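Long-range contact in sefir domain protein (PDB 5Y8E), which probably acts in signalling through SEFIR-SEFIR interactions, being a prokaryotic member of the SEFIR domain family: residues 6-11 / 36-41. Numbering follows the deposited sequence.
Sequences ISYSWS and LDRWHG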
loop_
_atom_site.group_PDB
_atom_site.type_symbol
_atom_site.label_atom_id
_atom_site.label_comp_id
_atom_site.label_asym_id
_atom_site.label_seq_id
_atom_site.Cartn_x
_atom_site.Cartn_y
_atom_site.Cartn_z
ATOM N N ILE A 6 -0.901 -0.334 5.645
ATOM C CA ILE A 6 -0.262 0.631 4.762
ATOM C C ILE A 6 1.231 0.352 4.687
ATOM O O ILE A 6 1.956 0.483 5.680
ATOM C CB ILE A 6 -0.526 2.087 5.206
ATOM C CG1 ILE A 6 -2.031 2.356 5.269
ATOM C CG2 ILE A 6 0.188 3.076 4.274
ATOM C CD1 ILE A 6 -2.402 3.797 5.691
ATOM N N SER A 7 1.674 -0.067 3.505
ATOM C CA SER A 7 3.084 -0.300 3.244
ATOM C C SER A 7 3.658 0.958 2.609
ATOM O O SER A 7 3.159 1.430 1.580
ATOM C CB SER A 7 3.252 -1.502 2.308
ATOM O OG SER A 7 4.616 -1.745 1.996
ATOM N N TYR A 8 4.695 1.517 3.226
ATOM C CA TYR A 8 5.281 2.755 2.719
ATOM C C TYR A 8 6.728 2.891 3.145
ATOM O O TYR A 8 7.200 2.165 4.019
ATOM C CB TYR A 8 4.466 3.985 3.169
ATOM C CG TYR A 8 4.558 4.325 4.648
ATOM C CD1 TYR A 8 3.968 3.507 5.604
ATOM C CD2 TYR A 8 5.193 5.486 5.081
ATOM C CE1 TYR A 8 4.032 3.811 6.947
ATOM C CE2 TYR A 8 5.257 5.809 6.434
ATOM C CZ TYR A 8 4.672 4.957 7.355
ATOM O OH TYR A 8 4.723 5.238 8.700
ATOM N N SER A 9 7.442 3.807 2.509
ATOM C CA SER A 9 8.827 4.069 2.882
ATOM C C SER A 9 8.884 5.391 3.637
ATOM O O SER A 9 8.091 6.292 3.366
ATOM C CB SER A 9 9.700 4.151 1.630
ATOM O OG SER A 9 11.034 4.476 1.974
ATOM N N TRP A 10 9.808 5.516 4.584
ATOM C CA TRP A 10 9.955 6.769 5.321
ATOM C C TRP A 10 10.813 7.757 4.524
ATOM O O TRP A 10 11.901 8.146 4.953
ATOM C CB TRP A 10 10.566 6.517 6.703
ATOM C CG TRP A 10 9.602 5.924 7.715
ATOM C CD1 TRP A 10 8.463 5.214 7.456
ATOM C CD2 TRP A 10 9.699 6.016 9.147
ATOM N NE1 TRP A 10 7.858 4.837 8.639
ATOM C CE2 TRP A 10 8.595 5.324 9.689
ATOM C CE3 TRP A 10 10.622 6.604 10.020
ATOM C CZ2 TRP A 10 8.387 5.213 11.070
ATOM C CZ3 TRP A 10 10.414 6.490 11.391
ATOM C CH2 TRP A 10 9.305 5.801 11.901
ATOM N N SER A 11 10.299 8.171 3.370
ATOM C CA SER A 11 11.060 8.967 2.411
ATOM C C SER A 11 11.476 10.340 2.941
ATOM O O SER A 11 12.552 10.846 2.608
ATOM C CB SER A 11 10.250 9.136 1.126
ATOM O OG SER A 11 9.771 7.890 0.673
ATOM N N LEU A 36 -0.843 0.441 11.054
ATOM C CA LEU A 36 0.214 1.410 10.753
ATOM C C LEU A 36 1.398 1.212 11.692
ATOM O O LEU A 36 1.219 1.127 12.913
ATOM C CB LEU A 36 -0.325 2.844 10.888
ATOM C CG LEU A 36 0.632 3.972 10.489
ATOM C CD1 LEU A 36 0.974 3.897 8.995
ATOM C CD2 LEU A 36 0.036 5.331 10.849
ATOM N N ASP A 37 2.604 1.154 11.128
ATOM C CA ASP A 37 3.815 0.902 11.916
ATOM C C ASP A 37 3.982 1.822 13.131
ATOM O O ASP A 37 4.332 1.373 14.224
ATOM C CB ASP A 37 5.068 0.938 11.021
ATOM C CG ASP A 37 5.229 2.254 10.255
ATOM O OD1 ASP A 37 4.352 3.147 10.327
ATOM O OD2 ASP A 37 6.252 2.390 9.547
ATOM N N ARG A 38 3.699 3.104 12.957
ATOM C CA ARG A 38 3.949 4.049 14.039
ATOM C C ARG A 38 2.991 3.912 15.215
ATOM O O ARG A 38 3.361 4.189 16.360
ATOM C CB ARG A 38 4.001 5.465 13.498
ATOM C CG ARG A 38 5.109 5.609 12.476
ATOM C CD ARG A 38 5.052 6.940 11.795
ATOM N NE ARG A 38 5.316 8.029 12.723
ATOM C CZ ARG A 38 5.095 9.302 12.427
ATOM N NH1 ARG A 38 4.594 9.613 11.242
ATOM N NH2 ARG A 38 5.358 10.257 13.312
ATOM N N TRP A 39 1.782 3.433 14.939
ATOM C CA TRP A 39 0.804 3.188 15.992
ATOM C C TRP A 39 1.170 1.940 16.787
ATOM O O TRP A 39 0.700 1.749 17.909
ATOM C CB TRP A 39 -0.605 3.054 15.408
ATOM C CG TRP A 39 -1.173 4.368 14.929
ATOM C CD1 TRP A 39 -0.748 5.625 15.279
ATOM C CD2 TRP A 39 -2.258 4.553 14.010
ATOM N NE1 TRP A 39 -1.513 6.575 14.638
ATOM C CE2 TRP A 39 -2.444 5.943 13.853
ATOM C CE3 TRP A 39 -3.098 3.679 13.315
ATOM C CZ2 TRP A 39 -3.435 6.475 13.017
ATOM C CZ3 TRP A 39 -4.076 4.206 12.490
ATOM C CH2 TRP A 39 -4.238 5.590 12.346
ATOM N N HIS A 40 2.022 1.108 16.195
ATOM C CA HIS A 40 2.511 -0.108 16.835
ATOM C C HIS A 40 3.926 0.055 17.377
ATOM O O HIS A 40 4.469 -0.869 17.986
ATOM C CB HIS A 40 2.460 -1.282 15.853
ATOM C CG HIS A 40 1.074 -1.777 15.580
ATOM N ND1 HIS A 40 0.526 -2.859 16.235
ATOM C CD2 HIS A 40 0.121 -1.330 14.728
ATOM C CE1 HIS A 40 -0.707 -3.057 15.798
ATOM N NE2 HIS A 40 -0.975 -2.145 14.882
ATOM N N GLY A 41 4.519 1.227 17.158
ATOM C CA GLY A 41 5.859 1.506 17.657
ATOM C C GLY A 41 6.910 0.530 17.161
ATOM O O GLY A 41 7.808 0.122 17.911
HETATM O O HOH W 1 3.038 0.654 8.202
HETATM O O HOH W 2 3.575 7.897 9.020
#
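Tyr8 and Asp37 meet tip to tip: the phenol OH donates a hydrogen bond to OD1 of the carboxylate, 2.7 Å from Tyr8 OH to Asp37 OD1, which accepts through its syn lone pair, the one on the side of OD2. The ring and carboxylate planes stand 74° apart. The other oxygen is taken by the indole of Trp10, which runs alongside the aspartate but points the other way, its ring nearly perpendicular to the carboxylate. Trp10 NE1 donates to Asp37 OD2 over 3.1 Å, also on the syn side, in a bent bond (141° at the hydrogen) that tilts out of both planes. Two aromatic donors thus grip one carboxylate, an oxygen each. With CG of Asp37 between its own backbone N and carbonyl carbon (chi1 57°), the carboxylate stays close to the backbone, where OD1 also receives a weak bond from Arg38 N.

Apolar contacts flank this pairing. Leu36 CD1 lies 3.7 Å from Tyr8 CE1, the two side chains crossing at about a right angle, and the same methyl approaches Ile6. Arg38 lays its aliphatic part beside the indole, CG 3.6 Å from Trp10 CZ2; any cation-pi attraction from its distant guanidinium is weak. Two waters bridge the segments: one links Ile6 O to Asp37 N, and another donates to Tyr8 OH while accepting from Arg38 NH1.

Farther out, Val19 of helix 13-29 and Ile64 of strand 60-65 pack on Tyr8, and Met85 touches both Trp10 and Asp37. The contact joins the loops following two neighbouring parallel strands, 3-7 and 33-35, of this SEFIR domain's central sheet. Any negative charge on buried Asp37 would be stabilised by the two neutral donors and Arg38 N, perhaps aided by nearby cationic Arg38, Lys16 and Arg47, without a direct salt bridge to Arg38.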